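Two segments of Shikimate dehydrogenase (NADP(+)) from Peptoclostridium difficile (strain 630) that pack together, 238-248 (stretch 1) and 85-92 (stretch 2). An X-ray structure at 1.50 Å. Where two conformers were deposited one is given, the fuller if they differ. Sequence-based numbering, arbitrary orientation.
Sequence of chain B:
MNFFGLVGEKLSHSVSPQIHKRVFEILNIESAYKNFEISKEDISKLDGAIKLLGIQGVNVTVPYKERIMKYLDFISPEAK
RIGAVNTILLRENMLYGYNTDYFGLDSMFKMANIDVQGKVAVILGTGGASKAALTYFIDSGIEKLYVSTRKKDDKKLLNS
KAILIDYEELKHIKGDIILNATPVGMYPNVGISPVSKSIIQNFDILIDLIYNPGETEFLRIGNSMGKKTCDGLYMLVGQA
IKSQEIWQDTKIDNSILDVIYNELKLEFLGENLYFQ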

# COMPACT_ATOMS: atom_id res chain seq x y z
N GLY B 238 1.55 9.75 -12.69
CA GLY B 238 0.95 9.36 -11.41
C GLY B 238 0.93 7.87 -11.20
O GLY B 238 1.23 7.40 -10.09
N GLN B 239 0.57 7.13 -12.25
CA GLN B 239 0.57 5.66 -12.14
C GLN B 239 1.97 5.10 -11.90
O GLN B 239 2.15 4.10 -11.16
CB GLN B 239 -0.01 5.07 -13.38
CG GLN B 239 -1.45 5.36 -13.50
CD GLN B 239 -2.02 4.69 -14.72
OE1 GLN B 239 -1.61 4.96 -15.87
NE2 GLN B 239 -2.96 3.80 -14.48
N ALA B 240 3.00 5.71 -12.48
CA ALA B 240 4.36 5.23 -12.26
C ALA B 240 4.73 5.41 -10.78
O ALA B 240 5.33 4.52 -10.15
CB ALA B 240 5.37 5.94 -13.15
N ILE B 241 4.37 6.57 -10.22
CA ILE B 241 4.68 6.87 -8.82
C ILE B 241 3.90 5.94 -7.88
O ILE B 241 4.48 5.39 -6.92
CB ILE B 241 4.44 8.36 -8.53
CG1 ILE B 241 5.50 9.19 -9.28
CG2 ILE B 241 4.48 8.66 -7.03
CD1 ILE B 241 5.20 10.68 -9.32
N LYS B 242 2.62 5.71 -8.16
CA LYS B 242 1.85 4.79 -7.35
C LYS B 242 2.44 3.37 -7.41
O LYS B 242 2.51 2.67 -6.41
CB LYS B 242 0.38 4.80 -7.78
CG LYS B 242 -0.53 3.92 -6.95
CD LYS B 242 -0.61 4.35 -5.49
CE LYS B 242 -1.21 5.74 -5.28
NZ LYS B 242 -1.27 6.20 -3.85
N SER B 243 2.86 2.95 -8.61
CA SER B 243 3.49 1.65 -8.74
C SER B 243 4.75 1.58 -7.85
O SER B 243 4.99 0.57 -7.18
CB SER B 243 3.90 1.33 -10.18
OG SER B 243 2.78 1.17 -11.03
N GLN B 244 5.56 2.64 -7.90
CA GLN B 244 6.76 2.70 -7.09
C GLN B 244 6.45 2.64 -5.59
O GLN B 244 7.18 2.00 -4.82
CB GLN B 244 7.55 3.95 -7.46
CG GLN B 244 8.19 3.84 -8.83
CD GLN B 244 9.26 2.78 -8.88
OE1 GLN B 244 9.76 2.33 -7.85
NE2 GLN B 244 9.63 2.36 -10.09
N GLU B 245 5.35 3.27 -5.18
CA GLU B 245 4.96 3.25 -3.77
C GLU B 245 4.65 1.79 -3.36
O GLU B 245 5.03 1.33 -2.31
CB GLU B 245 3.72 4.12 -3.51
CG GLU B 245 4.00 5.61 -3.58
CD GLU B 245 2.80 6.44 -3.21
OE1 GLU B 245 2.98 7.53 -2.62
OE2 GLU B 245 1.66 6.03 -3.46
N ILE B 246 3.94 1.09 -4.23
CA ILE B 246 3.59 -0.31 -3.98
C ILE B 246 4.83 -1.21 -3.92
O ILE B 246 5.00 -2.01 -3.00
CB ILE B 246 2.63 -0.82 -5.07
CG1 ILE B 246 1.26 -0.14 -4.90
CG2 ILE B 246 2.50 -2.35 -4.98
CD1 ILE B 246 0.35 -0.30 -6.08
N TRP B 247 5.72 -1.02 -4.89
CA TRP B 247 6.92 -1.85 -5.00
C TRP B 247 7.85 -1.67 -3.82
O TRP B 247 8.45 -2.66 -3.35
CB TRP B 247 7.65 -1.60 -6.31
CG TRP B 247 6.91 -2.08 -7.55
CD1 TRP B 247 6.07 -3.15 -7.62
CD2 TRP B 247 6.97 -1.52 -8.86
NE1 TRP B 247 5.58 -3.28 -8.88
CE2 TRP B 247 6.14 -2.30 -9.68
CE3 TRP B 247 7.64 -0.44 -9.43
CZ2 TRP B 247 5.96 -2.04 -11.03
CZ3 TRP B 247 7.47 -0.19 -10.77
CH2 TRP B 247 6.64 -0.95 -11.55
N GLN B 248 7.96 -0.45 -3.31
CA GLN B 248 8.87 -0.18 -2.16
C GLN B 248 8.14 -0.28 -0.80
O GLN B 248 8.77 -0.38 0.27
CB GLN B 248 9.47 1.22 -2.27
CG GLN B 248 10.05 1.63 -3.62
CD GLN B 248 11.32 0.89 -4.01
OE1 GLN B 248 12.18 0.61 -3.17
NE2 GLN B 248 11.47 0.63 -5.30
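Stretch 2, residues 85-92: VNTILLRE

Stretch 2 is an extended segment that lies alongside the helix of stretch 1. Residues 87-91 form a strand; Val-85, Asn-86 and Glu-92 lie outside it. The strand runs in nearly the same direction as helix 238-248. The signed crossing angle is -16°, and the axes approach to 8.8 Å. Because the two run nearly parallel, moving along the strand also means moving along the helix toward its C-terminal part. The register reflects this: the CA of Thr-87 is 6.4 Å from the CA of Ser-243, and the CA of Leu-89 is 6.1 Å from the CA of Trp-247. Two residues of strand thus cover about the same rise as four residues of helix. Together the two stretches bury 372 Å².

Val-85 is extended, with phi/psi of -126/133, and does not reach the helix. Asn-86 departs from the extended form, with psi near 2°. Its CA-to-CB bond points toward the helix, and chi1 is p. Its ND2 comes within 3.5 Å of Gln-239 NE2. Both atoms are donors, so this is a contact and not a hydrogen bond; each is satisfied elsewhere in the structure. Asn-86 OD1 accepts a hydrogen bond from Thr-87 OG1 at 3.0 Å.

Thr-87 opens the strand and points toward the helix, with chi1 m. Of the stretch 2 residues it has the largest area covered by the helix, 70 Å². Its OG1 lies 3.1 Å from Ser-243 OG. Water 1 links the same two side chains: it donates to Thr-87 OG1 at 2.9 Å and is hydrogen-bonded to Ser-243 OG at 2.6 Å. The methyl group packs further along the helix as well. Thr-87 CG2 is 3.7 Å from Trp-247 NE1 and 4.4 Å from Ile-246 CD1.

Ile-88 points away from the helix, as expected from strand alternation after Thr-87. Its backbone makes the contact. Trp-247 NE1 donates to Ile-88 O at 2.9 Å, with an N-H...acceptor angle of 140°. The carbonyl oxygen meets the indole at its edge, near the ring plane, where the N-H lies.

Leu-89 points sideways, with chi1 t and chi2 p. Its two methyl groups touch neighbouring helix residues. Leu-89 CD1 is 4.0 Å from Trp-247 CD1. Leu-89 CD2 is 3.9 Å from Ile-246 O and 4.4 Å from Ile-246 CG2. Trp-247 therefore combines a polar contact with Ile-88 and an apolar one with Leu-89, and 86 Å² of it is covered by stretch 2.

Leu-90 also starts sideways, but its end leads away and makes no contact. Arg-91 starts sideways and its end comes nearer, with chi1 and chi2 both m and chi3 t. Its NH2 donates a weak hydrogen bond to Trp-247 O at 2.8 Å, with an angle of 118°. The oxygen lies at the edge of the guanidinium, near its plane. Glu-92 follows the strand with positive phi, 50°, and is out of reach of the helix.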

# COMPACT_ATOMS: atom_id res chain seq x y z
N VAL B 85 -5.36 -6.03 -14.02
CA VAL B 85 -4.16 -5.72 -13.28
C VAL B 85 -3.16 -4.98 -14.15
O VAL B 85 -2.92 -5.40 -15.28
CB VAL B 85 -3.54 -7.03 -12.75
CG1 VAL B 85 -2.06 -6.88 -12.35
CG2 VAL B 85 -4.37 -7.52 -11.58
N ASN B 86 -2.57 -3.89 -13.65
CA ASN B 86 -1.49 -3.20 -14.38
C ASN B 86 -0.19 -3.10 -13.60
O ASN B 86 0.76 -2.54 -14.13
CB ASN B 86 -1.93 -1.83 -14.85
CG ASN B 86 -2.01 -0.82 -13.74
OD1 ASN B 86 -1.90 -1.13 -12.55
ND2 ASN B 86 -2.18 0.43 -14.13
N THR B 87 -0.14 -3.66 -12.39
CA THR B 87 1.05 -3.57 -11.53
C THR B 87 1.18 -4.89 -10.80
O THR B 87 0.23 -5.33 -10.15
CB THR B 87 0.91 -2.39 -10.55
OG1 THR B 87 0.77 -1.16 -11.28
CG2 THR B 87 2.11 -2.29 -9.61
N ILE B 88 2.34 -5.52 -10.90
CA ILE B 88 2.62 -6.79 -10.23
C ILE B 88 3.84 -6.61 -9.31
O ILE B 88 4.84 -5.98 -9.73
CB ILE B 88 2.90 -7.91 -11.25
CG1 ILE B 88 1.63 -8.21 -12.07
CG2 ILE B 88 3.42 -9.20 -10.59
CD1 ILE B 88 1.82 -9.14 -13.25
N LEU B 89 3.78 -7.19 -8.13
CA LEU B 89 4.86 -7.17 -7.14
C LEU B 89 5.23 -8.62 -6.81
O LEU B 89 4.35 -9.44 -6.53
CB LEU B 89 4.40 -6.48 -5.87
CG LEU B 89 5.34 -6.56 -4.66
CD1 LEU B 89 6.73 -5.98 -4.86
CD2 LEU B 89 4.66 -5.87 -3.48
N LEU B 90 6.52 -8.92 -6.82
CA LEU B 90 7.08 -10.21 -6.39
C LEU B 90 7.58 -10.10 -4.96
O LEU B 90 8.43 -9.27 -4.65
CB LEU B 90 8.27 -10.61 -7.29
CG LEU B 90 9.07 -11.84 -6.85
CD1 LEU B 90 8.27 -13.11 -7.04
CD2 LEU B 90 10.39 -11.88 -7.66
N ARG B 91 7.05 -10.94 -4.08
CA ARG B 91 7.52 -11.05 -2.70
C ARG B 91 7.46 -12.48 -2.27
O ARG B 91 6.43 -13.13 -2.39
CB ARG B 91 6.68 -10.18 -1.74
CG ARG B 91 6.88 -8.70 -1.82
CD ARG B 91 8.27 -8.24 -1.42
NE ARG B 91 8.37 -6.79 -1.58
CZ ARG B 91 9.51 -6.11 -1.64
NH1 ARG B 91 10.68 -6.74 -1.51
NH2 ARG B 91 9.48 -4.79 -1.82
N GLU B 92 8.60 -12.98 -1.76
CA GLU B 92 8.67 -14.34 -1.25
C GLU B 92 8.11 -15.37 -2.25
O GLU B 92 7.33 -16.26 -1.91
CB GLU B 92 8.00 -14.44 0.13
CG GLU B 92 8.79 -13.75 1.25
CD GLU B 92 8.68 -12.22 1.30
OE1 GLU B 92 7.54 -11.69 1.38
OE2 GLU B 92 9.75 -11.55 1.37
O HOH W 1 0.66 1.44 -12.53